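Local coordinates for DNA damage response protein Rtt109, putative (Neosartorya fumigata, PDB 5ZB9) that probably transfers an acetyl group from acetyl-CoA to a lysine of histone H3 and takes part in the DNA damage response, at residues 414-418 against 459-464; 427-431 against 448-452; 238-244 against 320-324; 300-304 against 316-320; 60-64 against 99-104. One frame throughout, in Å; residues are numbered along the deposited sequence.

Contact 1 (414-418 against 459-464)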
# COMPACT_ATOMS: atom_id res chain seq x y z
N ARG A 414 9.36 11.61 -7.32
CA ARG A 414 9.17 11.09 -8.67
C ARG A 414 10.25 10.07 -8.98
O ARG A 414 11.34 10.09 -8.40
CB ARG A 414 9.17 12.23 -9.68
CG ARG A 414 7.96 13.15 -9.53
CD ARG A 414 7.98 14.29 -10.53
NE ARG A 414 8.81 15.40 -10.09
CZ ARG A 414 9.81 15.92 -10.80
NH1 ARG A 414 10.09 15.44 -12.00
NH2 ARG A 414 10.52 16.93 -10.30
N GLY A 415 9.96 9.16 -9.89
CA GLY A 415 10.92 8.12 -10.20
C GLY A 415 12.07 8.59 -11.07
O GLY A 415 12.16 9.75 -11.45
N HIS A 416 12.97 7.66 -11.37
CA HIS A 416 14.00 7.86 -12.38
C HIS A 416 13.38 8.29 -13.70
O HIS A 416 13.98 9.05 -14.46
CB HIS A 416 14.81 6.58 -12.56
CG HIS A 416 15.50 6.13 -11.32
ND1 HIS A 416 15.13 5.00 -10.62
CD2 HIS A 416 16.54 6.67 -10.63
CE1 HIS A 416 15.91 4.86 -9.56
NE2 HIS A 416 16.77 5.86 -9.54
N ALA A 417 12.16 7.81 -13.96
CA ALA A 417 11.42 8.19 -15.15
C ALA A 417 9.97 8.50 -14.82
O ALA A 417 9.27 7.69 -14.21
CB ALA A 417 11.49 7.09 -16.20
N VAL A 418 9.53 9.69 -15.20
CA VAL A 418 8.13 10.04 -15.10
C VAL A 418 7.47 9.79 -16.45
O VAL A 418 7.77 10.48 -17.42
CB VAL A 418 7.94 11.49 -14.68
CG1 VAL A 418 6.46 11.83 -14.63
CG2 VAL A 418 8.62 11.75 -13.34
N GLN A 459 15.53 7.94 -22.29
CA GLN A 459 16.87 7.91 -21.71
C GLN A 459 17.62 6.73 -22.32
O GLN A 459 17.00 5.86 -22.94
CB GLN A 459 16.82 7.80 -20.18
CG GLN A 459 16.10 8.97 -19.48
CD GLN A 459 15.79 8.69 -18.01
OE1 GLN A 459 16.54 7.97 -17.33
NE2 GLN A 459 14.69 9.24 -17.51
N LEU A 460 18.94 6.70 -22.19
CA LEU A 460 19.72 5.59 -22.72
C LEU A 460 19.71 4.42 -21.76
O LEU A 460 19.83 3.26 -22.15
CB LEU A 460 21.17 6.00 -22.97
CG LEU A 460 21.54 6.85 -24.18
CD1 LEU A 460 21.08 8.29 -24.01
CD2 LEU A 460 23.05 6.80 -24.39
N TRP A 461 19.59 4.75 -20.48
CA TRP A 461 19.66 3.77 -19.41
C TRP A 461 18.94 4.38 -18.23
O TRP A 461 19.20 5.52 -17.87
CB TRP A 461 21.11 3.44 -19.10
CG TRP A 461 21.35 2.22 -18.26
CD1 TRP A 461 21.54 0.95 -18.70
CD2 TRP A 461 21.50 2.18 -16.83
NE1 TRP A 461 21.76 0.10 -17.64
CE2 TRP A 461 21.75 0.84 -16.48
CE3 TRP A 461 21.43 3.14 -15.82
CZ2 TRP A 461 21.92 0.43 -15.16
CZ3 TRP A 461 21.61 2.74 -14.51
CH2 TRP A 461 21.85 1.40 -14.19
N VAL A 462 18.00 3.64 -17.65
CA VAL A 462 17.20 4.13 -16.54
C VAL A 462 17.59 3.45 -15.23
O VAL A 462 17.82 2.24 -15.20
CB VAL A 462 15.70 3.92 -16.81
CG1 VAL A 462 14.86 4.24 -15.56
CG2 VAL A 462 15.25 4.77 -17.99
N GLY A 463 17.69 4.23 -14.17
CA GLY A 463 17.89 3.67 -12.84
C GLY A 463 19.23 4.01 -12.23
O GLY A 463 19.89 4.97 -12.63
N GLN A 464 19.61 3.24 -11.23
CA GLN A 464 20.92 3.39 -10.62
C GLN A 464 21.28 2.15 -9.85
O GLN A 464 20.41 1.33 -9.52
CB GLN A 464 20.97 4.61 -9.69
CG GLN A 464 20.04 4.55 -8.50
CD GLN A 464 20.00 5.85 -7.72
OE1 GLN A 464 19.14 6.69 -7.94
NE2 GLN A 464 20.95 6.03 -6.81
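The two segments come closest at His416 and Gly463, whose CA atoms are 5.7 Å apart. Residues 414-416 run in an extended to turning loop, and the strand begins at Ala417. Residues 459-463 form the loop that leaves helix 439-457, and Gln464 opens the next strand. Gly463 has phi 114° and psi -161°. A side chain here would jam against the carbonyl O of Val462, so the backbone angles alone favour glycine. Both segments meet beside strand 22-35 of the large mixed sheet. Strand 417-419 pairs with it in parallel, and strand 464-467 pairs with it antiparallel. Backbone hydrogen bonds of Ala417 with Ser29 and of Gln464 with Ile25 place the two segments on that strand. His416 has the most surface covered in this contact. The CA of Gly463 lies over one face of its imidazole, 3.8 Å from the ring centroid and 10° off the normal, a CH-pi contact. His416 NE2 donates a hydrogen bond to Gln464 OE1 at 3.0 Å. Its other ring nitrogen, ND1, is hydrogen-bonded to His27 N, so the imidazole is held at both ends. The backbone takes part too: Gln459 NE2 donates to His416 O at 3.1 Å, almost in line. Apolar contacts lie alongside. Val462 CG1 is 3.8 Å from His416 CB and 4.5 Å from Ala417 CB.

Contact 2 (427-431 against 448-452); sequences AINFL and AWAEK
This is an antiparallel helix pair near the C-terminal end of the modelled chain. Helices 421-432 and 439-457 pack side by side, and residues of both rest on the sheet through Phe56 and Ala58 of strand 50-61. The two short helical segments have axes 9.9 Å apart at closest approach and run at 164° to each other. Leu431 CA is 6.0 Å from Trp449 CA, and Ala427 CA is 7.1 Å from Lys452 CA. Phe430 (chi1 t, chi2 92°) projects toward the hollow bounded by Ala448, Trp449 and Lys452. Its CE2 lies 4.1 Å from Ala448 CB, where the small alanine lets the ring come close. Lys452 (chi1 t, chi2 p, then extended) sets CG over one face of the ring, 4.0 Å from its centroid, in a CH-pi contact, and its chain then leads away. Trp449 (chi1 t, chi2 77°) swings toward helix 421-432. Leu431 (chi1 t, chi2 p) sets CD1 over one face of its five-membered ring, 4.1 Å from the centroid. Leu431 CB is 3.5 Å from Trp449 CD1. At the indole edge, Trp449 NE1 donates a hydrogen bond of 2.8 Å to Ala427 O.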
# COMPACT_ATOMS: atom_id res chain seq x y z
N ALA A 427 4.70 0.07 -19.78
CA ALA A 427 5.87 -0.43 -19.08
C ALA A 427 5.52 -1.63 -18.22
O ALA A 427 6.25 -2.62 -18.20
CB ALA A 427 6.51 0.67 -18.23
N ILE A 428 4.39 -1.55 -17.51
CA ILE A 428 3.96 -2.66 -16.65
C ILE A 428 3.48 -3.85 -17.48
O ILE A 428 3.84 -4.99 -17.21
CB ILE A 428 2.83 -2.23 -15.67
CG1 ILE A 428 3.26 -1.02 -14.84
CG2 ILE A 428 2.45 -3.39 -14.76
CD1 ILE A 428 4.59 -1.19 -14.15
N ASN A 429 2.68 -3.58 -18.51
CA ASN A 429 2.18 -4.65 -19.36
C ASN A 429 3.30 -5.38 -20.08
O ASN A 429 3.24 -6.60 -20.22
CB ASN A 429 1.19 -4.11 -20.37
CG ASN A 429 -0.11 -3.71 -19.74
OD1 ASN A 429 -0.51 -4.28 -18.72
ND2 ASN A 429 -0.78 -2.73 -20.32
N PHE A 430 4.31 -4.65 -20.54
CA PHE A 430 5.46 -5.27 -21.19
C PHE A 430 6.11 -6.27 -20.24
O PHE A 430 6.46 -7.38 -20.64
CB PHE A 430 6.48 -4.22 -21.63
CG PHE A 430 7.63 -4.78 -22.42
CD1 PHE A 430 7.58 -4.83 -23.80
CD2 PHE A 430 8.76 -5.25 -21.77
CE1 PHE A 430 8.63 -5.35 -24.53
CE2 PHE A 430 9.82 -5.78 -22.50
CZ PHE A 430 9.76 -5.83 -23.88
N LEU A 431 6.27 -5.87 -18.99
CA LEU A 431 6.90 -6.70 -17.98
C LEU A 431 6.09 -7.97 -17.75
O LEU A 431 6.64 -9.06 -17.62
CB LEU A 431 7.07 -5.92 -16.68
CG LEU A 431 7.77 -6.63 -15.52
CD1 LEU A 431 9.14 -7.17 -15.94
CD2 LEU A 431 7.90 -5.70 -14.32
N ALA A 448 15.32 -6.95 -21.53
CA ALA A 448 14.30 -6.48 -22.45
C ALA A 448 13.44 -5.38 -21.83
O ALA A 448 13.19 -4.36 -22.46
CB ALA A 448 13.42 -7.65 -22.90
N TRP A 449 12.98 -5.60 -20.59
CA TRP A 449 12.15 -4.61 -19.92
C TRP A 449 12.94 -3.32 -19.63
O TRP A 449 12.40 -2.22 -19.74
CB TRP A 449 11.57 -5.17 -18.62
CG TRP A 449 10.66 -4.20 -17.90
CD1 TRP A 449 9.37 -3.87 -18.24
CD2 TRP A 449 10.97 -3.41 -16.75
NE1 TRP A 449 8.87 -2.94 -17.36
CE2 TRP A 449 9.84 -2.64 -16.43
CE3 TRP A 449 12.11 -3.29 -15.94
CZ2 TRP A 449 9.80 -1.76 -15.35
CZ3 TRP A 449 12.08 -2.41 -14.87
CH2 TRP A 449 10.93 -1.66 -14.59
N ALA A 450 14.21 -3.47 -19.28
CA ALA A 450 15.06 -2.33 -18.95
C ALA A 450 15.22 -1.42 -20.16
O ALA A 450 15.20 -0.19 -20.03
CB ALA A 450 16.42 -2.79 -18.45
N GLU A 451 15.36 -2.03 -21.33
CA GLU A 451 15.49 -1.28 -22.57
C GLU A 451 14.18 -0.61 -22.95
O GLU A 451 14.17 0.53 -23.41
CB GLU A 451 15.97 -2.19 -23.69
CG GLU A 451 17.40 -2.64 -23.53
CD GLU A 451 17.79 -3.72 -24.50
OE1 GLU A 451 16.88 -4.27 -25.17
OE2 GLU A 451 18.99 -4.03 -24.61
N LYS A 452 13.07 -1.33 -22.76
CA LYS A 452 11.74 -0.80 -23.04
C LYS A 452 11.46 0.44 -22.19
O LYS A 452 10.91 1.43 -22.68
CB LYS A 452 10.68 -1.86 -22.78
CG LYS A 452 9.26 -1.37 -22.98
CD LYS A 452 8.99 -1.08 -24.43
CE LYS A 452 7.59 -0.54 -24.62
NZ LYS A 452 7.39 -0.04 -26.01

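Contact 3 (238-244 against 320-324); sequences SYPLHQL and WLVIN
Residues 238-244 pack across one side of strand 320-324, in the sheet of the histone acetyltransferase fold. Pro240 (phi -75°, psi 58°) centres an inverse gamma turn and occupies the N-cap position of helix 241-244. CA atoms pair as Pro240-Trp320, 7.8 Å, and Gln243-Val322, 8.0 Å. Trp320, Val322 and Asn324 point toward 238-244, while Leu321 and Ile323 point away. Trp320 adopts chi1 m with chi2 -87°, and Tyr239 chi1 t with chi2 65°. The tyrosine edge meets the indole face in a T-shaped pair, centroids 4.8 Å apart, planes at 68°. Tyr239 OH bonds to Leu255 O. Pro240 CD is 3.8 Å from Trp320 CE3, and Pro240 CG is 3.9 Å from Val322 CG2 (chi1 t). Gln243 OE1 (chi1 m, chi2 t, chi3 72°) accepts a hydrogen bond from Asn324 ND2 (chi1 m), 2.9 Å. A water links Gln243 NE2 to Val322 O. One end is apolar; at the other the buried Gln-Asn bond is directional, and Asn324 also binds Arg133 and Glu183.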
# COMPACT_ATOMS: atom_id res chain seq x y z
N SER A 238 -8.76 -2.99 14.72
CA SER A 238 -9.99 -2.33 14.31
C SER A 238 -9.81 -1.51 13.04
O SER A 238 -8.71 -1.44 12.49
CB SER A 238 -10.52 -1.44 15.44
OG SER A 238 -9.51 -0.57 15.91
N TYR A 239 -10.89 -0.91 12.57
CA TYR A 239 -10.88 -0.04 11.41
C TYR A 239 -10.98 1.42 11.85
O TYR A 239 -11.93 1.79 12.54
CB TYR A 239 -12.02 -0.41 10.47
CG TYR A 239 -12.18 0.50 9.27
CD1 TYR A 239 -11.20 0.57 8.30
CD2 TYR A 239 -13.33 1.26 9.10
CE1 TYR A 239 -11.35 1.39 7.20
CE2 TYR A 239 -13.48 2.08 8.01
CZ TYR A 239 -12.50 2.14 7.06
OH TYR A 239 -12.65 2.96 5.97
N PRO A 240 -10.00 2.25 11.46
CA PRO A 240 -9.89 3.63 11.94
C PRO A 240 -10.92 4.55 11.29
O PRO A 240 -10.54 5.54 10.66
CB PRO A 240 -8.47 4.02 11.52
CG PRO A 240 -8.27 3.26 10.24
CD PRO A 240 -8.96 1.93 10.47
N LEU A 241 -12.20 4.22 11.45
CA LEU A 241 -13.31 4.91 10.80
C LEU A 241 -13.32 6.43 10.96
O LEU A 241 -13.47 7.16 9.98
CB LEU A 241 -14.63 4.35 11.34
CG LEU A 241 -15.89 5.09 10.90
CD1 LEU A 241 -16.10 5.00 9.39
CD2 LEU A 241 -17.08 4.53 11.65
N HIS A 242 -13.16 6.91 12.18
CA HIS A 242 -13.28 8.34 12.45
C HIS A 242 -12.12 9.16 11.91
O HIS A 242 -12.25 10.37 11.75
CB HIS A 242 -13.47 8.57 13.94
CG HIS A 242 -14.77 8.03 14.45
ND1 HIS A 242 -14.89 6.76 14.99
CD2 HIS A 242 -16.01 8.55 14.44
CE1 HIS A 242 -16.15 6.54 15.31
NE2 HIS A 242 -16.85 7.61 14.99
N GLN A 243 -11.00 8.52 11.61
CA GLN A 243 -9.87 9.23 11.02
C GLN A 243 -9.96 9.29 9.50
O GLN A 243 -9.38 10.17 8.87
CB GLN A 243 -8.55 8.59 11.44
CG GLN A 243 -8.30 8.59 12.94
CD GLN A 243 -6.85 8.27 13.27
OE1 GLN A 243 -5.96 9.10 13.06
NE2 GLN A 243 -6.61 7.07 13.80
N LEU A 244 -10.69 8.35 8.92
CA LEU A 244 -10.82 8.25 7.47
C LEU A 244 -12.09 8.88 6.93
O LEU A 244 -12.13 9.32 5.79
CB LEU A 244 -10.77 6.78 7.06
CG LEU A 244 -9.44 6.19 6.62
CD1 LEU A 244 -8.29 6.67 7.51
CD2 LEU A 244 -9.54 4.67 6.62
N TRP A 320 -4.12 -0.66 7.78
CA TRP A 320 -4.07 0.79 7.63
C TRP A 320 -3.09 1.36 8.63
O TRP A 320 -3.25 1.20 9.84
CB TRP A 320 -5.46 1.42 7.82
CG TRP A 320 -6.53 0.77 7.02
CD1 TRP A 320 -6.88 1.06 5.73
CD2 TRP A 320 -7.37 -0.31 7.43
NE1 TRP A 320 -7.89 0.23 5.32
CE2 TRP A 320 -8.22 -0.61 6.34
CE3 TRP A 320 -7.50 -1.04 8.61
CZ2 TRP A 320 -9.18 -1.63 6.40
CZ3 TRP A 320 -8.46 -2.05 8.67
CH2 TRP A 320 -9.28 -2.33 7.57
N LEU A 321 -2.04 2.00 8.12
CA LEU A 321 -1.16 2.77 8.97
C LEU A 321 -1.57 4.22 8.87
O LEU A 321 -1.46 4.83 7.80
CB LEU A 321 0.30 2.58 8.55
CG LEU A 321 1.29 3.53 9.23
CD1 LEU A 321 1.35 3.26 10.74
CD2 LEU A 321 2.66 3.41 8.59
N VAL A 322 -2.08 4.78 9.96
CA VAL A 322 -2.57 6.16 9.91
C VAL A 322 -1.61 7.11 10.63
O VAL A 322 -1.36 6.98 11.84
CB VAL A 322 -3.98 6.29 10.53
CG1 VAL A 322 -4.46 7.73 10.44
CG2 VAL A 322 -4.95 5.36 9.83
N ILE A 323 -1.07 8.05 9.86
CA ILE A 323 -0.08 9.00 10.35
C ILE A 323 -0.67 10.40 10.52
O ILE A 323 -1.18 10.99 9.57
CB ILE A 323 1.13 9.08 9.39
CG1 ILE A 323 1.86 7.73 9.36
CG2 ILE A 323 2.08 10.21 9.80
CD1 ILE A 323 2.89 7.60 8.25
N ASN A 324 -0.60 10.93 11.74
CA ASN A 324 -1.10 12.27 12.00
C ASN A 324 0.06 13.23 12.19
O ASN A 324 0.78 13.15 13.18
CB ASN A 324 -2.03 12.28 13.22
CG ASN A 324 -3.28 11.46 13.00
OD1 ASN A 324 -4.14 11.83 12.21
ND2 ASN A 324 -3.39 10.33 13.69
O HOH W 1 -3.35 7.01 14.03

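Contact 4 (300-304 against 316-320)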
# COMPACT_ATOMS: atom_id res chain seq x y z
N PHE A 300 -20.74 -5.50 7.81
CA PHE A 300 -19.89 -5.65 6.62
C PHE A 300 -18.65 -6.50 6.93
O PHE A 300 -18.34 -7.43 6.19
CB PHE A 300 -19.49 -4.27 6.08
CG PHE A 300 -18.49 -4.33 4.94
CD1 PHE A 300 -18.92 -4.52 3.63
CD2 PHE A 300 -17.13 -4.17 5.18
CE1 PHE A 300 -18.00 -4.58 2.59
CE2 PHE A 300 -16.22 -4.22 4.14
CZ PHE A 300 -16.65 -4.42 2.85
N TRP A 301 -17.95 -6.20 8.03
CA TRP A 301 -16.75 -6.97 8.37
C TRP A 301 -17.11 -8.41 8.75
O TRP A 301 -16.35 -9.34 8.45
CB TRP A 301 -15.96 -6.31 9.51
CG TRP A 301 -15.36 -4.98 9.15
CD1 TRP A 301 -15.61 -3.78 9.76
CD2 TRP A 301 -14.44 -4.70 8.09
NE1 TRP A 301 -14.89 -2.78 9.15
CE2 TRP A 301 -14.17 -3.32 8.12
CE3 TRP A 301 -13.81 -5.49 7.12
CZ2 TRP A 301 -13.30 -2.70 7.21
CZ3 TRP A 301 -12.96 -4.88 6.21
CH2 TRP A 301 -12.71 -3.50 6.27
N GLU A 302 -18.26 -8.60 9.38
CA GLU A 302 -18.69 -9.94 9.74
C GLU A 302 -18.96 -10.75 8.48
O GLU A 302 -18.52 -11.89 8.36
CB GLU A 302 -19.93 -9.93 10.61
CG GLU A 302 -20.29 -11.31 11.13
CD GLU A 302 -21.74 -11.44 11.57
OE1 GLU A 302 -22.44 -10.39 11.66
OE2 GLU A 302 -22.18 -12.59 11.80
N MET A 303 -19.69 -10.15 7.55
CA MET A 303 -20.06 -10.88 6.34
C MET A 303 -18.88 -11.03 5.37
O MET A 303 -18.89 -11.90 4.50
CB MET A 303 -21.24 -10.19 5.65
CG MET A 303 -22.54 -10.26 6.45
SD MET A 303 -23.11 -11.96 6.72
CE MET A 303 -22.72 -12.18 8.45
N MET A 304 -17.85 -10.18 5.53
CA MET A 304 -16.62 -10.36 4.75
C MET A 304 -16.05 -11.74 5.01
O MET A 304 -15.56 -12.39 4.10
CB MET A 304 -15.58 -9.29 5.10
CG MET A 304 -15.33 -8.27 3.99
SD MET A 304 -14.84 -8.97 2.40
CE MET A 304 -13.15 -9.45 2.71
N VAL A 316 -7.53 -13.06 4.39
CA VAL A 316 -6.92 -11.82 3.92
C VAL A 316 -6.87 -10.85 5.09
O VAL A 316 -7.79 -10.78 5.90
CB VAL A 316 -7.68 -11.22 2.71
CG1 VAL A 316 -9.17 -11.35 2.88
CG2 VAL A 316 -7.30 -9.77 2.49
N GLY A 317 -5.76 -10.13 5.21
CA GLY A 317 -5.65 -9.11 6.23
C GLY A 317 -5.72 -7.73 5.60
O GLY A 317 -5.16 -7.51 4.52
N PHE A 318 -6.41 -6.81 6.26
CA PHE A 318 -6.46 -5.44 5.79
C PHE A 318 -5.71 -4.55 6.76
O PHE A 318 -5.97 -4.57 7.96
CB PHE A 318 -7.90 -4.98 5.62
CG PHE A 318 -8.70 -5.85 4.70
CD1 PHE A 318 -8.58 -5.72 3.33
CD2 PHE A 318 -9.54 -6.82 5.21
CE1 PHE A 318 -9.30 -6.54 2.48
CE2 PHE A 318 -10.27 -7.64 4.36
CZ PHE A 318 -10.15 -7.49 2.99
N LEU A 319 -4.78 -3.77 6.23
CA LEU A 319 -3.90 -2.97 7.06
C LEU A 319 -3.99 -1.47 6.74
O LEU A 319 -3.96 -1.07 5.58
CB LEU A 319 -2.47 -3.47 6.87
CG LEU A 319 -1.42 -2.91 7.81
CD1 LEU A 319 -1.75 -3.35 9.21
CD2 LEU A 319 -0.07 -3.45 7.43
N TRP A 320 -4.12 -0.66 7.78
CA TRP A 320 -4.07 0.79 7.63
C TRP A 320 -3.09 1.36 8.63
O TRP A 320 -3.25 1.20 9.84
CB TRP A 320 -5.46 1.42 7.82
CG TRP A 320 -6.53 0.77 7.02
CD1 TRP A 320 -6.88 1.06 5.73
CD2 TRP A 320 -7.37 -0.31 7.43
NE1 TRP A 320 -7.89 0.23 5.32
CE2 TRP A 320 -8.22 -0.61 6.34
CE3 TRP A 320 -7.50 -1.04 8.61
CZ2 TRP A 320 -9.18 -1.63 6.40
CZ3 TRP A 320 -8.46 -2.05 8.67
CH2 TRP A 320 -9.28 -2.33 7.57
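Aromatic contacts dominate. Trp301, Phe318 and Trp320 form a cluster between the C-terminal end of helix 297-304 and the start of strand 317-324. The Trp301 six-membered ring lies obliquely to both partners. Its centroid is 5.9 Å from that of Phe318, with planes at 47°, and 5.9 Å from that of the Trp320 six-membered ring, with planes at 66°. The closest atoms are Trp301 CZ3 to Phe318 CD2 at 4.1 Å and Trp301 CH2 to Trp320 CH2 at 3.9 Å. Trp320 also packs edge-to-face with Tyr239, which extends the aromatic group.

Met304 adds apolar contacts. Its CE approaches the edge of the Phe318 ring, 3.6 Å from CZ, and lies 4.4 Å from Val316 CG1.

The backbones stand well apart. The helix and strand axes are 12.5 Å apart at closest approach, at 143° to one another, and the nearest CA pair, Met304-Val316, is 9.8 Å. Phe318 and Trp320 both point toward the helix, with Leu319 between them pointing the other way, so the helix lies over that face of the strand. The strand itself pairs with strands 133-140 and 202-208.

No hydrogen bond or charge pair crosses between the segments. Apolar, largely aromatic surfaces join them, so shape and burial rather than directed bonds hold the helix to the sheet.

Contact 5 (60-64 against 99-104); sequences SISPN and YLHLLK
Ile61 and Pro63 lose the most surface here, and Lys104 follows Pro63. Strand 50-61 ends at Ile61, and the chain turns outward through Pro63 (phi -57°, psi -29°). The facing loop joins strand 86-96 to helix 111-127 and holds a short 3-10 turn that ends at Leu102. Within it, Leu102 N bonds to Tyr99 O at 3.1 Å and Leu103 N to Leu100 O at 3.0 Å. Across the contact, Pro63 CA is 5.6 Å from Leu102 CA. Ile61 takes chi1 p and chi2 t, which brings CD1 against the turn. Ile61 CD1 lies 3.6 Å from Tyr99 O, 3.6 Å from Leu103 CB and 4.3 Å from Leu102 CB. Leu102 has chi1 m and chi2 t; Leu103 has chi1 t and chi2 p. Pro63 CB is 4.5 Å from Leu102 CB. Lys104 NZ donates to Asn64 OD1 at 3.2 Å, though the place of NZ is less sure. The side chain of Leu100 is about 4 Å from that of Leu112, which binds CoA in another structure of this protein; no CoA is bound here. The contact is mainly apolar, with a less certain lysine-asparagine bond at its exposed edge.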
# COMPACT_ATOMS: atom_id res chain seq x y z
N SER A 60 16.78 -5.38 -9.25
CA SER A 60 17.49 -6.47 -9.89
C SER A 60 18.88 -6.63 -9.31
O SER A 60 19.38 -5.75 -8.61
CB SER A 60 17.57 -6.24 -11.41
OG SER A 60 18.10 -4.96 -11.70
N ILE A 61 19.47 -7.78 -9.58
CA ILE A 61 20.84 -8.05 -9.21
C ILE A 61 21.62 -8.49 -10.44
O ILE A 61 21.04 -8.94 -11.43
CB ILE A 61 20.92 -9.14 -8.14
CG1 ILE A 61 20.24 -10.41 -8.65
CG2 ILE A 61 20.29 -8.65 -6.86
CD1 ILE A 61 20.44 -11.59 -7.75
N SER A 62 22.94 -8.34 -10.38
CA SER A 62 23.82 -8.85 -11.42
C SER A 62 24.52 -10.12 -10.93
O SER A 62 25.40 -10.04 -10.07
CB SER A 62 24.86 -7.79 -11.82
OG SER A 62 24.25 -6.58 -12.25
N PRO A 63 24.13 -11.29 -11.47
CA PRO A 63 24.74 -12.56 -11.05
C PRO A 63 26.27 -12.57 -11.24
O PRO A 63 26.99 -13.26 -10.52
CB PRO A 63 24.07 -13.59 -11.97
CG PRO A 63 22.82 -12.94 -12.44
CD PRO A 63 23.14 -11.47 -12.53
N ASN A 64 26.74 -11.80 -12.22
CA ASN A 64 28.17 -11.54 -12.37
C ASN A 64 28.43 -10.06 -12.58
O ASN A 64 27.92 -9.47 -13.54
CB ASN A 64 28.75 -12.35 -13.52
CG ASN A 64 28.59 -13.83 -13.33
OD1 ASN A 64 29.22 -14.43 -12.46
ND2 ASN A 64 27.73 -14.45 -14.14
N TYR A 99 14.84 -15.42 -7.98
CA TYR A 99 16.24 -15.47 -8.43
C TYR A 99 17.20 -14.73 -7.51
O TYR A 99 18.37 -14.57 -7.83
CB TYR A 99 16.34 -14.94 -9.86
CG TYR A 99 15.59 -15.83 -10.81
CD1 TYR A 99 16.08 -17.09 -11.14
CD2 TYR A 99 14.36 -15.44 -11.33
CE1 TYR A 99 15.38 -17.93 -11.99
CE2 TYR A 99 13.65 -16.28 -12.18
CZ TYR A 99 14.17 -17.52 -12.51
OH TYR A 99 13.47 -18.35 -13.35
N LEU A 100 16.70 -14.30 -6.36
CA LEU A 100 17.52 -13.61 -5.38
C LEU A 100 18.70 -14.46 -4.93
O LEU A 100 19.75 -13.93 -4.54
CB LEU A 100 16.68 -13.20 -4.17
CG LEU A 100 17.40 -12.54 -3.00
CD1 LEU A 100 18.17 -11.31 -3.46
CD2 LEU A 100 16.40 -12.19 -1.90
N HIS A 101 18.55 -15.79 -4.99
CA HIS A 101 19.60 -16.70 -4.55
C HIS A 101 20.87 -16.60 -5.41
O HIS A 101 21.96 -16.97 -4.97
CB HIS A 101 19.09 -18.15 -4.55
CG HIS A 101 18.79 -18.69 -5.91
ND1 HIS A 101 17.58 -18.50 -6.53
CD2 HIS A 101 19.54 -19.44 -6.75
CE1 HIS A 101 17.60 -19.09 -7.72
NE2 HIS A 101 18.78 -19.67 -7.87
N LEU A 102 20.74 -16.07 -6.63
CA LEU A 102 21.89 -15.87 -7.51
C LEU A 102 22.78 -14.72 -7.05
O LEU A 102 23.77 -14.40 -7.71
CB LEU A 102 21.43 -15.61 -8.94
CG LEU A 102 20.57 -16.71 -9.55
CD1 LEU A 102 20.12 -16.29 -10.95
CD2 LEU A 102 21.35 -18.01 -9.59
N LEU A 103 22.43 -14.11 -5.93
CA LEU A 103 23.21 -13.00 -5.41
C LEU A 103 24.28 -13.53 -4.47
O LEU A 103 23.98 -13.99 -3.37
CB LEU A 103 22.32 -12.00 -4.68
CG LEU A 103 23.04 -10.72 -4.24
CD1 LEU A 103 23.69 -10.02 -5.43
CD2 LEU A 103 22.07 -9.80 -3.53
N LYS A 104 25.53 -13.46 -4.93
CA LYS A 104 26.67 -13.92 -4.15
C LYS A 104 26.73 -13.24 -2.78
O LYS A 104 26.71 -12.00 -2.69
CB LYS A 104 27.97 -13.67 -4.93
CG LYS A 104 28.02 -14.34 -6.30
CD LYS A 104 29.37 -14.14 -6.96
CE LYS A 104 29.50 -14.95 -8.25
NZ LYS A 104 28.55 -14.50 -9.31

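From the N terminus, contact 5 closes first. It joins the end of strand 50-61 to the loop after strand 86-96, enclosing two antiparallel strands. Contact 3 opens next, from the turn at 238-244, and closes on strand 317-324 after a long, mostly irregular connection that includes short helices. Contact 4 opens later, at helix 297-304, and ends on the same strand, sharing Trp320 with contact 3. They also touch, Tyr239 CB to Trp301 NE1 at 4.0 Å. Contact 1 then spans residues 414-464, and contact 2, the helix pair, nests within it. Contacts 1 and 3 lie on opposite sides of the chain's centre, 34 Å apart between centres, yet both reach the same mixed sheet.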